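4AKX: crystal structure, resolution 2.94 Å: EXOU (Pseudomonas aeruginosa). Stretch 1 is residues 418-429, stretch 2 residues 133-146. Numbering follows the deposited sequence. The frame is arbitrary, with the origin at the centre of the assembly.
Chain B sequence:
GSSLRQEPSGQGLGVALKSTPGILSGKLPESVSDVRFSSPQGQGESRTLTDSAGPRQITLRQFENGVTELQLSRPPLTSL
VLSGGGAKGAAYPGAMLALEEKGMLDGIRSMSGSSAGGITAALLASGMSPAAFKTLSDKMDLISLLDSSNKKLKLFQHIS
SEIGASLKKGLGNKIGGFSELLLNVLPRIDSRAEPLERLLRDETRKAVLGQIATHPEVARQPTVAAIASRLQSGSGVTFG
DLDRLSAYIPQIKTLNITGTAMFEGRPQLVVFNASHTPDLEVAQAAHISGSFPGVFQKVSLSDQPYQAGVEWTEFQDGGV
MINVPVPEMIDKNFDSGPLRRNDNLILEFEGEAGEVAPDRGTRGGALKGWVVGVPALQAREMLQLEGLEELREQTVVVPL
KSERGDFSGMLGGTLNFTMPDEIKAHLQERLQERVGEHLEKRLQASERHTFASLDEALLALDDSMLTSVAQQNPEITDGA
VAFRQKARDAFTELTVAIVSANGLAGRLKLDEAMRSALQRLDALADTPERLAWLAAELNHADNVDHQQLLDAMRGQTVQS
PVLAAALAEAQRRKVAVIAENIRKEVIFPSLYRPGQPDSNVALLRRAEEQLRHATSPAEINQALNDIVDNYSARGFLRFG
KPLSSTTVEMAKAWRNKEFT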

# COMPACT_ATOMS: atom_id res chain seq x y z
N THR B 418 26.94 44.60 -6.89
CA THR B 418 28.11 45.28 -7.44
C THR B 418 28.33 44.86 -8.90
O THR B 418 29.12 43.96 -9.18
CB THR B 418 29.37 44.98 -6.59
OG1 THR B 418 29.02 44.95 -5.20
CG2 THR B 418 30.44 46.04 -6.82
N MSE B 419 27.60 45.51 -9.81
CA MSE B 419 27.70 45.21 -11.25
C MSE B 419 28.28 46.37 -12.03
O MSE B 419 27.81 47.50 -11.90
CB MSE B 419 26.34 44.83 -11.85
CG MSE B 419 26.50 44.28 -13.27
SE MSE B 419 24.80 43.56 -13.97
CE MSE B 419 24.48 42.20 -12.59
N PRO B 420 29.32 46.09 -12.84
CA PRO B 420 29.88 47.09 -13.76
C PRO B 420 28.89 47.45 -14.86
O PRO B 420 27.73 47.04 -14.80
CB PRO B 420 31.10 46.37 -14.36
CG PRO B 420 31.42 45.27 -13.40
CD PRO B 420 30.09 44.84 -12.85
N ASP B 421 29.36 48.22 -15.85
CA ASP B 421 28.48 48.69 -16.92
C ASP B 421 28.72 47.97 -18.26
O ASP B 421 27.91 48.07 -19.18
CB ASP B 421 28.59 50.21 -17.10
CG ASP B 421 30.03 50.70 -17.12
OD1 ASP B 421 30.96 49.87 -17.23
OD2 ASP B 421 30.23 51.93 -17.03
N GLU B 422 29.83 47.24 -18.35
CA GLU B 422 30.16 46.50 -19.57
C GLU B 422 29.73 45.03 -19.52
O GLU B 422 29.36 44.45 -20.54
CB GLU B 422 31.65 46.62 -19.92
CG GLU B 422 32.58 46.60 -18.72
CD GLU B 422 34.04 46.31 -19.13
OE1 GLU B 422 34.25 45.84 -20.27
OE2 GLU B 422 34.99 46.57 -18.32
N ILE B 423 29.77 44.42 -18.33
CA ILE B 423 29.23 43.06 -18.13
C ILE B 423 27.72 43.05 -18.30
O ILE B 423 27.17 42.06 -18.77
CB ILE B 423 29.61 42.46 -16.75
CG1 ILE B 423 30.93 41.66 -16.82
CG2 ILE B 423 28.45 41.65 -16.17
CD1 ILE B 423 30.86 40.36 -17.61
N LYS B 424 27.08 44.15 -17.93
CA LYS B 424 25.64 44.33 -18.14
C LYS B 424 25.29 44.39 -19.63
O LYS B 424 24.24 43.89 -20.04
CB LYS B 424 25.12 45.58 -17.42
CG LYS B 424 25.17 46.86 -18.25
CD LYS B 424 24.24 47.92 -17.68
CE LYS B 424 24.95 49.26 -17.50
NZ LYS B 424 25.73 49.69 -18.70
N ALA B 425 26.18 44.98 -20.43
CA ALA B 425 26.07 44.94 -21.89
C ALA B 425 26.13 43.49 -22.41
O ALA B 425 25.20 43.02 -23.07
CB ALA B 425 27.15 45.80 -22.55
N HIS B 426 27.22 42.79 -22.08
CA HIS B 426 27.37 41.35 -22.36
C HIS B 426 26.07 40.61 -22.18
O HIS B 426 25.67 39.82 -23.04
CB HIS B 426 28.43 40.76 -21.44
CG HIS B 426 28.75 39.32 -21.72
ND1 HIS B 426 28.67 38.36 -20.77
CD2 HIS B 426 29.18 38.68 -22.88
CE1 HIS B 426 29.05 37.19 -21.30
NE2 HIS B 426 29.36 37.38 -22.59
N LEU B 427 25.41 40.87 -21.06
CA LEU B 427 24.14 40.24 -20.73
C LEU B 427 23.01 40.71 -21.63
O LEU B 427 22.11 39.92 -21.96
CB LEU B 427 23.81 40.48 -19.26
CG LEU B 427 24.40 39.43 -18.29
CD1 LEU B 427 25.84 39.01 -18.62
CD2 LEU B 427 24.26 39.90 -16.84
N GLN B 428 23.05 41.96 -22.07
CA GLN B 428 22.08 42.46 -23.04
C GLN B 428 22.40 41.96 -24.46
O GLN B 428 21.67 42.27 -25.41
CB GLN B 428 22.00 43.99 -23.01
CG GLN B 428 21.38 44.57 -21.74
CD GLN B 428 21.68 46.06 -21.56
OE1 GLN B 428 22.46 46.65 -22.32
NE2 GLN B 428 21.07 46.67 -20.55
N GLU B 429 23.49 41.21 -24.61
CA GLU B 429 23.85 40.57 -25.89
C GLU B 429 23.53 39.06 -25.91
O GLU B 429 22.95 38.55 -26.87
CB GLU B 429 25.32 40.80 -26.23
CG GLU B 429 25.70 40.40 -27.65
CD GLU B 429 27.07 39.70 -27.74
OE1 GLU B 429 27.75 39.49 -26.66
OE2 GLU B 429 27.47 39.35 -28.88
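Stretch 2, residues 133-146: FKTLSDKMDLISLL

Stretch 2 reaches stretch 1 from a distant part of the same chain and packs along it in the opposite sense. Thr 418 lies nearest Leu 145, with CA atoms 7.2 Å apart, Met 419 lies nearest Asp 141, at 7.8 Å between CA atoms, and Gln 428 lies nearest Lys 134, where the CA atoms stand 9.5 Å apart. As stretch 1 advances, stretch 2 is therefore met in reverse. Its backbone is helical through Ser 137, the end of a helix that begins earlier in the chain, leaves the helix at Asp 138 and Lys 139, and joins a second helix that includes Ile 143 to Leu 146. Stretch 1 opens as an extended segment and enters a helix that includes Ile 423 to Glu 429. The interface is modest, burying 349 Å² over both sides, and no hydrogen bond crosses it.

Lys 424 and Asp 141 cover the most surface, 57 and 56 Å², and form the centre of the contact. Both direct their CA-to-CB bonds toward the other stretch. The CE atom of Lys 424 lies close to both carboxylates, 3.3 Å from OD2 of Asp 141 and 3.4 Å from OD1 of Asp 138. NZ of Lys 424 is 4.7 Å from OD2 of Asp 141, too far for a salt bridge, so Asp 141 meets the methylene next to the ammonium. Asp 138 starts sideways, but its m rotamer brings the carboxylate nearer. It forms a long salt bridge with the lysine, with NZ of Lys 424 3.7 Å from OD1 of Asp 138. The ammonium group is also held within its own stretch, where NZ of Lys 424 donates a hydrogen bond to the backbone O of Asp 421 at 2.8 Å.

Leu 145 covers the next largest area, 50 Å², and packs against the extended segment. Its CD1 approaches N of Thr 418 to 3.3 Å and its CD2 lies 3.8 Å from N of Met 419, so the two methyls rest against the backbone there. The side chain of Thr 418 starts away from stretch 2, consistent with a contact made through its main chain.

At the other end, Gln 428, one helical turn after Lys 424, directs its CA-to-CB bond toward stretch 2. Its OE1 is 3.8 Å from CE of Lys 134, and its NE2 is 3.8 Å from OG of Ser 137. That hydroxyl donates instead to O of Lys 134, with OG of Ser 137 2.7 Å away, while NE2 of Gln 428 is hydrogen-bonded elsewhere in the structure.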

# COMPACT_ATOMS: atom_id res chain seq x y z
N PHE B 133 13.89 52.41 -22.77
CA PHE B 133 14.05 51.53 -21.61
C PHE B 133 15.52 51.33 -21.18
O PHE B 133 15.81 51.33 -19.98
CB PHE B 133 13.35 50.19 -21.85
CG PHE B 133 13.58 49.16 -20.75
CD1 PHE B 133 13.16 49.39 -19.44
CD2 PHE B 133 14.20 47.94 -21.04
CE1 PHE B 133 13.36 48.44 -18.45
CE2 PHE B 133 14.40 46.99 -20.05
CZ PHE B 133 13.99 47.24 -18.75
N LYS B 134 16.43 51.20 -22.14
CA LYS B 134 17.83 50.88 -21.84
C LYS B 134 18.54 51.93 -21.00
O LYS B 134 19.10 51.62 -19.95
CB LYS B 134 18.65 50.63 -23.10
CG LYS B 134 20.09 50.29 -22.76
CD LYS B 134 21.03 50.57 -23.93
CE LYS B 134 22.46 50.31 -23.49
NZ LYS B 134 23.42 50.30 -24.63
N THR B 135 18.56 53.17 -21.50
CA THR B 135 19.22 54.28 -20.79
C THR B 135 18.73 54.33 -19.34
O THR B 135 19.51 54.60 -18.42
CB THR B 135 19.05 55.68 -21.50
OG1 THR B 135 17.78 56.26 -21.18
CG2 THR B 135 19.19 55.57 -23.01
N LEU B 136 17.44 54.03 -19.15
CA LEU B 136 16.86 54.02 -17.82
C LEU B 136 17.43 52.89 -16.98
O LEU B 136 17.66 53.06 -15.79
CB LEU B 136 15.35 53.91 -17.89
CG LEU B 136 14.69 53.24 -16.69
CD1 LEU B 136 13.55 54.08 -16.14
CD2 LEU B 136 14.22 51.83 -17.04
N SER B 137 17.66 51.74 -17.61
CA SER B 137 18.17 50.57 -16.90
C SER B 137 19.64 50.73 -16.58
O SER B 137 20.20 49.96 -15.79
CB SER B 137 17.95 49.30 -17.72
OG SER B 137 18.91 49.21 -18.77
N ASP B 138 20.27 51.71 -17.21
CA ASP B 138 21.68 52.01 -16.98
C ASP B 138 21.85 53.09 -15.91
O ASP B 138 22.97 53.46 -15.54
CB ASP B 138 22.37 52.45 -18.29
CG ASP B 138 22.21 51.42 -19.41
OD1 ASP B 138 22.14 50.20 -19.12
OD2 ASP B 138 22.16 51.83 -20.59
N LYS B 139 20.72 53.62 -15.43
CA LYS B 139 20.67 54.41 -14.21
C LYS B 139 19.74 53.71 -13.23
O LYS B 139 19.48 54.23 -12.13
CB LYS B 139 20.14 55.82 -14.49
CG LYS B 139 20.84 56.53 -15.63
CD LYS B 139 20.11 57.82 -15.99
CE LYS B 139 20.06 58.01 -17.50
NZ LYS B 139 19.74 59.42 -17.85
N MSE B 140 19.25 52.53 -13.67
CA MSE B 140 18.36 51.69 -12.86
C MSE B 140 19.16 50.59 -12.23
O MSE B 140 18.87 50.18 -11.10
CB MSE B 140 17.30 51.10 -13.79
CG MSE B 140 16.34 50.14 -13.10
SE MSE B 140 14.74 51.16 -12.41
CE MSE B 140 15.19 52.95 -13.23
N ASP B 141 20.17 50.09 -12.95
CA ASP B 141 21.02 49.03 -12.43
C ASP B 141 21.90 49.51 -11.28
O ASP B 141 22.50 48.69 -10.53
CB ASP B 141 21.84 48.35 -13.54
CG ASP B 141 22.97 49.22 -14.07
OD1 ASP B 141 22.81 50.47 -14.16
OD2 ASP B 141 24.03 48.65 -14.41
N LEU B 142 21.97 50.85 -11.12
CA LEU B 142 22.38 51.44 -9.86
C LEU B 142 21.22 51.27 -8.87
O LEU B 142 21.37 50.64 -7.82
CB LEU B 142 22.76 52.93 -10.02
CG LEU B 142 23.59 53.62 -8.92
CD1 LEU B 142 24.71 54.47 -9.51
CD2 LEU B 142 22.71 54.47 -8.01
N ILE B 143 20.04 51.76 -9.25
CA ILE B 143 18.91 51.85 -8.31
C ILE B 143 18.40 50.47 -7.87
O ILE B 143 18.17 50.25 -6.67
CB ILE B 143 17.77 52.78 -8.85
CG1 ILE B 143 18.30 54.22 -8.98
CG2 ILE B 143 16.55 52.76 -7.93
CD1 ILE B 143 17.66 55.03 -10.09
N SER B 144 18.30 49.53 -8.82
CA SER B 144 17.87 48.16 -8.52
C SER B 144 18.87 47.44 -7.61
O SER B 144 18.51 46.52 -6.86
CB SER B 144 17.67 47.35 -9.81
OG SER B 144 16.64 47.91 -10.62
N LEU B 145 20.13 47.87 -7.69
CA LEU B 145 21.18 47.32 -6.83
C LEU B 145 21.30 48.11 -5.53
O LEU B 145 21.79 47.58 -4.53
CB LEU B 145 22.52 47.29 -7.58
CG LEU B 145 23.80 47.00 -6.78
CD1 LEU B 145 23.81 45.58 -6.24
CD2 LEU B 145 25.04 47.28 -7.62
N LEU B 146 20.87 49.37 -5.54
CA LEU B 146 20.89 50.19 -4.33
C LEU B 146 19.70 49.89 -3.44
O LEU B 146 19.73 50.14 -2.24
CB LEU B 146 21.02 51.69 -4.63
CG LEU B 146 19.78 52.59 -4.81
CD1 LEU B 146 19.10 52.88 -3.48
CD2 LEU B 146 20.18 53.89 -5.49